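Local structure of lipolytic enzyme (Clostridium thermocellum, 2VPT) at residues Ile8-Asp13 against Gly25-Glu30; Asn94-Leu97 against Asn101-Ala104; Thr105-Leu110 against Ala140-Ile145. The protein hydrolyses acetyl esters on xylan as a family 3 carbohydrate esterase, the chain here being the catalytic domain of a longer cellulosomal protein. One frame throughout, in Å; residues are numbered along the deposited sequence. Where two conformers were deposited one is given.

Contact 1: Ile8-Asp13 against Gly25-Glu30; sequences IMPVGD and GSYRTE
Pro10 meets Tyr27 and Arg28 through CB and CG, joining central strand 5-12 of the SGNH (GDSL-type) hydrolase fold to helix 28-37 and the turn that leads into it. The van der Waals packing is small in extent. Pro10 CG lies 3.9 Å from Arg28 CD, the two side chains crossing at about a right angle, while Pro10 CB sits 3.6 Å from Tyr27 OH and meets the phenol ring obliquely. Tyr27 holds CG between its backbone N and its carbonyl carbon (chi1 66°), which sends the ring out toward the strand; Arg28 CG lies over one of its faces, toward the rim, and Trp191 stacks on the ring as well.

No direct hydrogen bond joins the segments. Water 1 stands in for one: it sits in the plane of the Tyr27 ring, 2.7 Å from Tyr27 OH, and gives a weak bond to Val11 O. Past these residues the strand runs into Gly12 and Asp13, which open the family's Gly-Asp-Ser signature; Asp13 OD1 caps Cys15 N.

The polar end of Arg28 is bonded to three backbone carbonyls outside the segments, NH2 to Met24 O, NE to Thr16 O and NH1 to Ser50 O. A bend at chi3 (-73°) folds the guanidinium back, and Gly25 O lies 3.5 Å above the guanidinium plane of Arg28, over its centre.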
ATOM      1  N   ILE A   8     -11.122  -0.387 -15.476  1.00 11.15           N
ATOM      2  CA  ILE A   8     -10.808   0.953 -15.029  1.00 11.17           C
ATOM      3  C   ILE A   8      -9.461   0.926 -14.326  1.00 10.79           C
ATOM      4  O   ILE A   8      -9.264   0.130 -13.416  1.00 10.63           O
ATOM      5  CB  ILE A   8     -11.858   1.505 -14.044  1.00 10.82           C
ATOM      6  CG1 ILE A   8     -13.262   1.501 -14.675  1.00 12.37           C
ATOM      7  CG2 ILE A   8     -11.438   2.910 -13.610  1.00 12.41           C
ATOM      8  CD1 ILE A   8     -14.393   1.946 -13.745  1.00 12.78           C
HETATM    9  N   MSE A   9      -8.530   1.776 -14.757  1.00 10.51           N
HETATM   10  CA  MSE A   9      -7.225   1.872 -14.124  1.00 11.76           C
HETATM   11  C   MSE A   9      -7.141   3.139 -13.284  1.00  9.81           C
HETATM   12  O   MSE A   9      -7.053   4.245 -13.831  1.00 10.19           O
HETATM   13  CB  MSE A   9      -6.118   1.890 -15.162  1.00 10.90           C
HETATM   14  CG  MSE A   9      -4.734   1.824 -14.520  1.00 11.83           C
HETATM   15 SE   MSE A   9      -3.308   1.932 -15.794  1.00 24.52          SE
HETATM   16  CE  MSE A   9      -3.372   0.787 -16.060  1.00  2.00           C
ATOM     17  N   PRO A  10      -7.154   2.994 -11.951  1.00  8.85           N
ATOM     18  CA  PRO A  10      -6.907   4.159 -11.094  1.00  8.78           C
ATOM     19  C   PRO A  10      -5.421   4.495 -11.064  1.00  9.00           C
ATOM     20  O   PRO A  10      -4.623   3.677 -10.630  1.00 10.06           O
ATOM     21  CB  PRO A  10      -7.394   3.694  -9.707  1.00  9.36           C
ATOM     22  CG  PRO A  10      -8.122   2.417  -9.952  1.00 10.16           C
ATOM     23  CD  PRO A  10      -7.469   1.799 -11.142  1.00  9.53           C
ATOM     24  N   VAL A  11      -5.065   5.682 -11.540  1.00  8.77           N
ATOM     25  CA  VAL A  11      -3.673   6.119 -11.639  1.00  8.64           C
ATOM     26  C   VAL A  11      -3.506   7.341 -10.738  1.00  8.44           C
ATOM     27  O   VAL A  11      -4.244   8.313 -10.858  1.00  9.08           O
ATOM     28  CB  VAL A  11      -3.292   6.505 -13.078  1.00  8.75           C
ATOM     29  CG1 VAL A  11      -1.865   7.028 -13.125  1.00 10.59           C
ATOM     30  CG2 VAL A  11      -3.458   5.338 -13.990  1.00 10.51           C
ATOM     31  N   GLY A  12      -2.536   7.318  -9.832  1.00  8.19           N
ATOM     32  CA  GLY A  12      -2.324   8.478  -9.004  1.00  8.25           C
ATOM     33  C   GLY A  12      -1.201   8.314  -8.020  1.00  8.10           C
ATOM     34  O   GLY A  12      -0.274   7.499  -8.222  1.00  8.32           O
ATOM     35  N   ASP A  13      -1.302   9.103  -6.952  1.00  8.27           N
ATOM     36  CA  ASP A  13      -0.285   9.202  -5.915  1.00  8.86           C
ATOM     37  C   ASP A  13      -0.791   8.562  -4.620  1.00  8.85           C
ATOM     38  O   ASP A  13      -1.543   7.587  -4.682  1.00  9.38           O
ATOM     39  CB  ASP A  13       0.169  10.671  -5.777  1.00  9.34           C
ATOM     40  CG  ASP A  13      -0.965  11.629  -5.505  1.00 10.08           C
ATOM     41  OD1 ASP A  13      -2.007  11.225  -4.922  1.00 10.85           O
ATOM     42  OD2 ASP A  13      -0.822  12.818  -5.884  1.00 11.67           O
ATOM     43  N   GLY A  25      -7.233   1.334   0.804  1.00 10.59           N
ATOM     44  CA  GLY A  25      -8.289   1.194  -0.191  1.00  9.82           C
ATOM     45  C   GLY A  25      -8.675   2.493  -0.878  1.00  9.68           C
ATOM     46  O   GLY A  25      -9.362   2.447  -1.910  1.00  9.90           O
ATOM     47  N   SER A  26      -8.238   3.644  -0.353  1.00  9.15           N
ATOM     48  CA  SER A  26      -8.522   4.908  -0.994  1.00  9.41           C
ATOM     49  C   SER A  26     -10.024   5.056  -1.237  1.00  8.95           C
ATOM     50  O   SER A  26     -10.840   4.600  -0.419  1.00  9.96           O
ATOM     51  CB  SER A  26      -7.669   4.984  -2.287  1.00  9.23           C
ATOM     52  OG  SER A  26      -7.916   6.131  -3.077  1.00 11.02           O
ATOM     53  N   TYR A  27     -10.386   5.722  -2.323  1.00  9.05           N
ATOM     54  CA  TYR A  27     -11.772   5.840  -2.730  1.00  8.97           C
ATOM     55  C   TYR A  27     -12.266   4.572  -3.417  1.00  9.01           C
ATOM     56  O   TYR A  27     -13.441   4.475  -3.762  1.00  9.46           O
ATOM     57  CB  TYR A  27     -11.948   7.050  -3.668  1.00  9.46           C
ATOM     58  CG  TYR A  27     -11.234   6.926  -5.001  1.00  8.96           C
ATOM     59  CD1 TYR A  27     -11.846   6.306  -6.076  1.00 10.28           C
ATOM     60  CD2 TYR A  27      -9.941   7.422  -5.181  1.00  9.43           C
ATOM     61  CE1 TYR A  27     -11.212   6.160  -7.289  1.00 10.24           C
ATOM     62  CE2 TYR A  27      -9.284   7.274  -6.401  1.00  9.79           C
ATOM     63  CZ  TYR A  27      -9.925   6.641  -7.455  1.00  9.86           C
ATOM     64  OH  TYR A  27      -9.336   6.486  -8.687  1.00 10.42           O
ATOM     65  N   ARG A  28     -11.357   3.638  -3.685  1.00  9.04           N
ATOM     66  CA  ARG A  28     -11.688   2.444  -4.470  1.00  8.98           C
ATOM     67  C   ARG A  28     -12.681   1.539  -3.741  1.00  9.20           C
ATOM     68  O   ARG A  28     -13.566   0.960  -4.366  1.00  9.51           O
ATOM     69  CB  ARG A  28     -10.412   1.692  -4.865  1.00  9.19           C
ATOM     70  CG  ARG A  28      -9.564   2.498  -5.866  1.00  9.14           C
ATOM     71  CD  ARG A  28      -8.181   1.943  -6.075  1.00  9.80           C
ATOM     72  NE  ARG A  28      -7.277   2.165  -4.952  1.00 10.03           N
ATOM     73  CZ  ARG A  28      -6.883   1.248  -4.064  1.00  8.95           C
ATOM     74  NH1 ARG A  28      -7.334  -0.003  -4.065  1.00  9.96           N
ATOM     75  NH2 ARG A  28      -6.048   1.616  -3.119  1.00  9.69           N
ATOM     76  N   THR A  29     -12.563   1.451  -2.424  1.00  9.71           N
ATOM     77  CA  THR A  29     -13.466   0.573  -1.632  1.00  9.50           C
ATOM     78  C   THR A  29     -14.921   0.992  -1.833  1.00 10.40           C
ATOM     79  O   THR A  29     -15.770   0.203  -2.250  1.00 11.09           O
ATOM     80  CB  THR A  29     -13.103   0.643  -0.153  1.00  9.60           C
ATOM     81  OG1 THR A  29     -11.710   0.340  -0.015  1.00 10.67           O
ATOM     82  CG2 THR A  29     -13.930  -0.345   0.666  1.00 10.71           C
ATOM     83  N   GLU A  30     -15.216   2.252  -1.555  1.00 10.54           N
ATOM     84  CA  GLU A  30     -16.600   2.727  -1.661  1.00 11.23           C
ATOM     85  C   GLU A  30     -17.039   2.857  -3.115  1.00 10.92           C
ATOM     86  O   GLU A  30     -18.184   2.568  -3.456  1.00 11.49           O
ATOM     87  CB  GLU A  30     -16.766   4.031  -0.894  1.00 12.11           C
ATOM     88  CG  GLU A  30     -18.158   4.653  -0.911  1.00 15.19           C
ATOM     89  CD  GLU A  30     -19.202   3.813  -0.210  1.00 19.82           C
ATOM     90  OE1 GLU A  30     -18.844   2.970   0.644  1.00 20.44           O
ATOM     91  OE2 GLU A  30     -20.403   4.019  -0.509  1.00 24.47           O
TER
HETATM   92  O   HOH W   1      -7.092   7.862  -9.224  1.00 10.24           O

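Contact 2: Asn94-Leu97 against Asn101-Ala104; sequences NDLL and NLNA
Asp95 lays its CB and carboxylate against the CB and amide of Asn103, and the closest approach is a hydrogen bond from Asn103 ND2 to Asp95 OD1, 2.9 Å long and nearly straight at 166°. The two flat groups are turned 50° against each other. For the amide the geometry is in plane, as Asp95 OD1 lies close to the Asn103 amide plane; for the carboxylate it is not, since ND2 arrives from above. Water 2 grips the same oxygen, donating to Asp95 OD1 over 2.7 Å and accepting from Asn101 ND2 over 2.9 Å, which ties a second asparagine to the carboxylate. The other oxygen, OD2, takes the backbone N of Ile68 at the start of helix 68-82, so both oxygens of this buried group have partners.

Asn94 and Asp95 belong to the Gly-Asn-Asp signature of the SGNH hydrolases, whose asparagine contributes to the oxyanion hole in this clan. Helix 93-99 thus begins with that signature, and the following loop folds back over its side: Asn101 N bonds to Asp95 O, 3.0 Å away, with the donor above the carbonyl plane. Asn101 O comes near the Leu96 backbone, reaching Leu96 CA at 3.3 Å in a CA-H...O contact. Asn103 then forms the centre of an inverse gamma turn, and with CG anti to its backbone N (chi1 -156°) it keeps ND2 on Asp95 while OD1 caps Gly106 N in helix 104-117. Leu96 and Leu102 lie side by side, pointing the same way, with Leu96 CD1 4.1 Å from Leu102 CD2 in one of the two modelled conformers of Leu102.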
ATOM      1  N   ASN A  94       2.000  16.200  -5.622  1.00 12.32           N
ATOM      2  CA  ASN A  94       3.378  16.067  -5.197  1.00 11.98           C
ATOM      3  C   ASN A  94       4.289  16.983  -6.010  1.00 12.03           C
ATOM      4  O   ASN A  94       5.304  17.457  -5.479  1.00 12.89           O
ATOM      5  CB  ASN A  94       3.878  14.624  -5.241  1.00 12.13           C
ATOM      6  CG  ASN A  94       3.252  13.765  -4.178  1.00 13.58           C
ATOM      7  OD1 ASN A  94       2.828  12.634  -4.448  1.00 17.24           O
ATOM      8  ND2 ASN A  94       3.169  14.283  -2.980  1.00 14.11           N
ATOM      9  N   ASP A  95       3.971  17.222  -7.279  1.00 11.72           N
ATOM     10  CA  ASP A  95       4.755  18.222  -8.050  1.00 11.79           C
ATOM     11  C   ASP A  95       4.774  19.546  -7.303  1.00 12.43           C
ATOM     12  O   ASP A  95       5.829  20.169  -7.160  1.00 13.04           O
ATOM     13  CB  ASP A  95       4.203  18.416  -9.447  1.00 12.22           C
ATOM     14  CG  ASP A  95       4.209  17.136 -10.251  1.00 12.34           C
ATOM     15  OD1 ASP A  95       4.969  17.033 -11.235  1.00 12.31           O
ATOM     16  OD2 ASP A  95       3.447  16.199  -9.883  1.00 12.52           O
ATOM     17  N   LEU A  96       3.627  19.971  -6.790  1.00 12.84           N
ATOM     18  CA  LEU A  96       3.550  21.216  -6.031  1.00 13.45           C
ATOM     19  C   LEU A  96       4.247  21.110  -4.687  1.00 15.14           C
ATOM     20  O   LEU A  96       5.156  21.893  -4.383  1.00 15.46           O
ATOM     21  CB  LEU A  96       2.095  21.660  -5.850  1.00 13.72           C
ATOM     22  CG  LEU A  96       1.904  22.916  -4.997  1.00 14.09           C
ATOM     23  CD1 LEU A  96       2.560  24.153  -5.658  1.00 17.02           C
ATOM     24  CD2 LEU A  96       0.434  23.174  -4.732  1.00 14.18           C
ATOM     25  N   LEU A  97       3.854  20.128  -3.886  1.00 15.97           N
ATOM     26  CA  LEU A  97       4.237  20.072  -2.486  1.00 17.50           C
ATOM     27  C   LEU A  97       5.655  19.533  -2.292  1.00 18.00           C
ATOM     28  O   LEU A  97       6.341  19.957  -1.356  1.00 19.91           O
ATOM     29  CB  LEU A  97       3.211  19.249  -1.684  1.00 18.30           C
ATOM     30  CG  LEU A  97       1.792  19.820  -1.702  1.00 20.40           C
ATOM     31  CD1 LEU A  97       0.815  18.811  -1.092  1.00 23.17           C
ATOM     32  CD2 LEU A  97       1.693  21.156  -0.987  1.00 23.67           C
ATOM     33  N   ASN A 101       6.574  22.973  -7.978  1.00 13.36           N
ATOM     34  CA  ASN A 101       6.256  23.098  -9.431  1.00 13.34           C
ATOM     35  C   ASN A 101       4.726  22.956  -9.257  1.00 14.12           C
ATOM     36  O   ASN A 101       4.236  21.837  -9.152  1.00 14.29           O
ATOM     37  CB  ASN A 101       7.015  21.983 -10.133  1.00 13.66           C
ATOM     38  CG  ASN A 101       6.885  22.034 -11.603  1.00 14.54           C
ATOM     39  OD1 ASN A 101       6.730  23.100 -12.186  1.00 15.55           O
ATOM     40  ND2 ASN A 101       6.951  20.881 -12.237  1.00 15.38           N
ATOM     41  N   LEU A 102       3.872  23.961  -9.436  1.00 15.89           N
ATOM     42  CA  LEU A 102       2.693  23.989 -10.351  0.50 15.39           C
ATOM     43  C   LEU A 102       2.724  23.420 -11.769  1.00 15.06           C
ATOM     44  O   LEU A 102       2.828  24.154 -12.725  1.00 15.59           O
ATOM     45  CB  LEU A 102       2.069  25.401 -10.323  0.50 15.72           C
ATOM     46  CG  LEU A 102       0.538  25.513 -10.218  0.50 16.54           C
ATOM     47  CD1 LEU A 102      -0.168  24.768 -11.317  0.50 16.99           C
ATOM     48  CD2 LEU A 102       0.079  25.061  -8.836  0.50 17.31           C
ATOM     49  N   ASN A 103       2.530  22.097 -11.898  1.00 14.38           N
ATOM     50  CA  ASN A 103       2.844  21.431 -13.140  1.00 14.24           C
ATOM     51  C   ASN A 103       1.681  21.317 -14.109  1.00 15.05           C
ATOM     52  O   ASN A 103       1.297  20.223 -14.536  1.00 15.07           O
ATOM     53  CB  ASN A 103       3.484  20.070 -12.861  1.00 14.39           C
ATOM     54  CG  ASN A 103       4.335  19.573 -14.006  1.00 13.68           C
ATOM     55  OD1 ASN A 103       4.471  20.240 -15.042  1.00 14.78           O
ATOM     56  ND2 ASN A 103       4.934  18.389 -13.832  1.00 14.00           N
ATOM     57  N   ALA A 104       1.153  22.472 -14.484  1.00 15.73           N
ATOM     58  CA  ALA A 104       0.126  22.559 -15.491  1.00 16.45           C
ATOM     59  C   ALA A 104       0.584  21.953 -16.808  1.00 16.42           C
ATOM     60  O   ALA A 104      -0.132  21.169 -17.423  1.00 17.62           O
ATOM     61  CB  ALA A 104      -0.284  24.011 -15.673  1.00 17.05           C
TER
HETATM   62  O   HOH W   2       7.410  18.254 -11.011  1.00 16.20           O

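Contact 3: Thr105-Leu110 against Ala140-Ile145; sequences TGLSNL and AVIPGI
Ile145 and Leu107 bury the most surface here, with Ser108 the third contributor. The CG2 branch of Ile145 rests on the backbone of helix 104-117, 4.0 Å from Ser108 CA and 4.1 Å from Ser108 CB. The CA atoms of Ser108 and Ile145 are 6.3 Å apart, the nearest such pair across the two segments. The other branch of Ile145 ends in CD1, which lies 4.2 Å from Leu107 CD2 where the two side chains slant across each other.

Leu107 points into the interface with CG anti to its backbone N (chi1 -178°), carrying CD2 forward as the methyl that does the touching. That one methyl serves both isoleucines: besides Ile145 it meets Ile142 CG1 at 3.9 Å, the leucine and Ile142 running at about a right angle to one another. Leu107 also packs on Ile91 and Ile68, and Ile142 on Phe158, so the apolar packing continues to helix 68-82 from the leucine and to strand 156-159 from the isoleucine.

In the chain, helix 104-117 leads from strand 86-90 to strand 122-126, and helix 142-151 from strand 122-126 to strand 156-159. The contact therefore joins the helices of two successive beta-alpha-beta crossovers.

Ser108 OG takes no part in the apolar packing but bonds to Lys149 NZ, a turn further along the facing helix. With no hydrogen bond between the two segments themselves, the contact probably rests on van der Waals packing and the hydrophobic effect of its aliphatic groups.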
ATOM      1  N   THR A 105       1.790  22.306 -17.257  1.00 16.96           N
ATOM      2  CA  THR A 105       2.280  21.774 -18.515  1.00 17.14           C
ATOM      3  C   THR A 105       2.479  20.252 -18.474  1.00 16.29           C
ATOM      4  O   THR A 105       2.161  19.542 -19.437  1.00 16.21           O
ATOM      5  CB  THR A 105       3.601  22.472 -18.955  1.00 18.30           C
ATOM      6  OG1 THR A 105       3.336  23.855 -19.210  1.00 20.78           O
ATOM      7  CG2 THR A 105       4.143  21.831 -20.200  1.00 20.30           C
ATOM      8  N   GLY A 106       2.991  19.755 -17.355  1.00 15.83           N
ATOM      9  CA  GLY A 106       3.172  18.322 -17.180  1.00 15.21           C
ATOM     10  C   GLY A 106       1.855  17.562 -17.241  1.00 14.10           C
ATOM     11  O   GLY A 106       1.778  16.524 -17.892  1.00 13.69           O
ATOM     12  N   LEU A 107       0.824  18.101 -16.596  1.00 13.21           N
ATOM     13  CA  LEU A 107      -0.501  17.459 -16.623  1.00 13.05           C
ATOM     14  C   LEU A 107      -1.058  17.431 -18.050  1.00 14.13           C
ATOM     15  O   LEU A 107      -1.547  16.409 -18.518  1.00 13.53           O
ATOM     16  CB  LEU A 107      -1.460  18.160 -15.671  1.00 12.59           C
ATOM     17  CG  LEU A 107      -2.858  17.535 -15.601  1.00 12.30           C
ATOM     18  CD1 LEU A 107      -2.780  16.093 -15.057  1.00 14.10           C
ATOM     19  CD2 LEU A 107      -3.776  18.418 -14.765  1.00 13.70           C
ATOM     20  N   SER A 108      -0.965  18.568 -18.741  1.00 14.53           N
ATOM     21  CA  SER A 108      -1.453  18.676 -20.108  1.00 15.64           C
ATOM     22  C   SER A 108      -0.761  17.659 -20.995  1.00 15.14           C
ATOM     23  O   SER A 108      -1.394  16.963 -21.783  1.00 15.58           O
ATOM     24  CB  SER A 108      -1.189  20.093 -20.641  1.00 16.08           C
ATOM     25  OG  SER A 108      -1.729  20.249 -21.950  1.00 20.38           O
ATOM     26  N   ASN A 109       0.562  17.575 -20.867  1.00 15.40           N
ATOM     27  CA  ASN A 109       1.339  16.639 -21.663  1.00 15.80           C
ATOM     28  C   ASN A 109       1.034  15.178 -21.327  1.00 15.53           C
ATOM     29  O   ASN A 109       1.033  14.326 -22.205  1.00 16.33           O
ATOM     30  CB  ASN A 109       2.847  16.909 -21.518  1.00 16.70           C
ATOM     31  CG  ASN A 109       3.267  18.216 -22.141  1.00 19.38           C
ATOM     32  OD1 ASN A 109       2.534  18.801 -22.951  1.00 22.39           O
ATOM     33  ND2 ASN A 109       4.436  18.699 -21.747  1.00 21.69           N
ATOM     34  N   LEU A 110       0.809  14.896 -20.044  1.00 14.69           N
ATOM     35  CA  LEU A 110       0.452  13.542 -19.629  1.00 14.10           C
ATOM     36  C   LEU A 110      -0.895  13.105 -20.208  1.00 14.09           C
ATOM     37  O   LEU A 110      -1.027  11.976 -20.646  1.00 14.55           O
ATOM     38  CB  LEU A 110       0.465  13.450 -18.099  1.00 13.47           C
ATOM     39  CG  LEU A 110      -0.008  12.115 -17.502  1.00 12.75           C
ATOM     40  CD1 LEU A 110       0.816  10.948 -18.039  1.00 14.06           C
ATOM     41  CD2 LEU A 110       0.103  12.188 -15.991  1.00 13.39           C
ATOM     42  N   ALA A 140      -6.835  25.132  -9.166  1.00 15.01           N
ATOM     43  CA  ALA A 140      -7.320  26.196 -10.037  1.00 15.21           C
ATOM     44  C   ALA A 140      -7.017  25.962 -11.501  1.00 15.22           C
ATOM     45  O   ALA A 140      -7.804  26.358 -12.361  1.00 16.89           O
ATOM     46  CB  ALA A 140      -6.737  27.539  -9.606  1.00 15.59           C
ATOM     47  N   VAL A 141      -5.868  25.371 -11.821  1.00 14.74           N
ATOM     48  CA  VAL A 141      -5.461  25.227 -13.227  1.00 15.55           C
ATOM     49  C   VAL A 141      -6.078  24.039 -13.963  1.00 15.22           C
ATOM     50  O   VAL A 141      -6.095  24.005 -15.190  1.00 14.71           O
ATOM     51  CB  VAL A 141      -3.916  25.175 -13.399  1.00 15.66           C
ATOM     52  CG1 VAL A 141      -3.257  26.363 -12.671  1.00 17.59           C
ATOM     53  CG2 VAL A 141      -3.329  23.847 -12.939  1.00 15.95           C
ATOM     54  N   ILE A 142      -6.614  23.064 -13.229  1.00 14.70           N
ATOM     55  CA  ILE A 142      -7.004  21.805 -13.847  1.00 14.98           C
ATOM     56  C   ILE A 142      -8.243  21.895 -14.761  1.00 14.86           C
ATOM     57  O   ILE A 142      -8.213  21.363 -15.859  1.00 15.03           O
ATOM     58  CB  ILE A 142      -7.158  20.716 -12.770  1.00 14.62           C
ATOM     59  CG1 ILE A 142      -5.800  20.459 -12.099  1.00 14.40           C
ATOM     60  CG2 ILE A 142      -7.684  19.413 -13.393  1.00 15.22           C
ATOM     61  CD1 ILE A 142      -5.853  19.523 -10.907  1.00 14.89           C
ATOM     62  N   PRO A 143      -9.327  22.568 -14.309  1.00 15.46           N
ATOM     63  CA  PRO A 143     -10.507  22.598 -15.193  1.00 15.99           C
ATOM     64  C   PRO A 143     -10.255  23.162 -16.595  1.00 16.07           C
ATOM     65  O   PRO A 143     -10.801  22.670 -17.576  1.00 16.35           O
ATOM     66  CB  PRO A 143     -11.504  23.476 -14.438  1.00 16.53           C
ATOM     67  CG  PRO A 143     -11.006  23.621 -13.084  1.00 16.90           C
ATOM     68  CD  PRO A 143      -9.578  23.232 -13.025  1.00 15.38           C
ATOM     69  N   GLY A 144      -9.428  24.207 -16.690  1.00 16.09           N
ATOM     70  CA  GLY A 144      -9.131  24.804 -17.984  1.00 16.34           C
ATOM     71  C   GLY A 144      -8.325  23.903 -18.894  1.00 15.65           C
ATOM     72  O   GLY A 144      -8.545  23.860 -20.101  1.00 16.43           O
ATOM     73  N   ILE A 145      -7.398  23.142 -18.305  1.00 15.96           N
ATOM     74  CA  ILE A 145      -6.606  22.202 -19.072  1.00 16.47           C
ATOM     75  C   ILE A 145      -7.523  21.119 -19.647  1.00 16.58           C
ATOM     76  O   ILE A 145      -7.445  20.768 -20.823  1.00 17.58           O
ATOM     77  CB  ILE A 145      -5.503  21.539 -18.207  1.00 16.65           C
ATOM     78  CG1 ILE A 145      -4.423  22.567 -17.840  1.00 16.87           C
ATOM     79  CG2 ILE A 145      -4.884  20.368 -18.923  1.00 17.28           C
ATOM     80  CD1 ILE A 145      -3.647  22.188 -16.598  1.00 17.96           C
TER

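Overall arrangement
Contact 1 lies near the middle of the domain, between the central strand and helix 28-37; contact 2 is at the surface, and contact 3, partly buried, is its neighbour, with centres about 11 Å apart. Those two share a boundary: the loop of contact 2 leads directly into helix 104-117 of contact 3, and Leu102 and Ala104 pack on Val141. The centre of contact 1 is about 21 and 20 Å from those of contacts 2 and 3, yet Asp13 touches Asn94, so two family signatures meet. Chemistry follows place: proline packing and a separate water bridge in the core, direct and water-mediated bonds between a helix carboxylate and the loop, and mainly aliphatic packing between two helices.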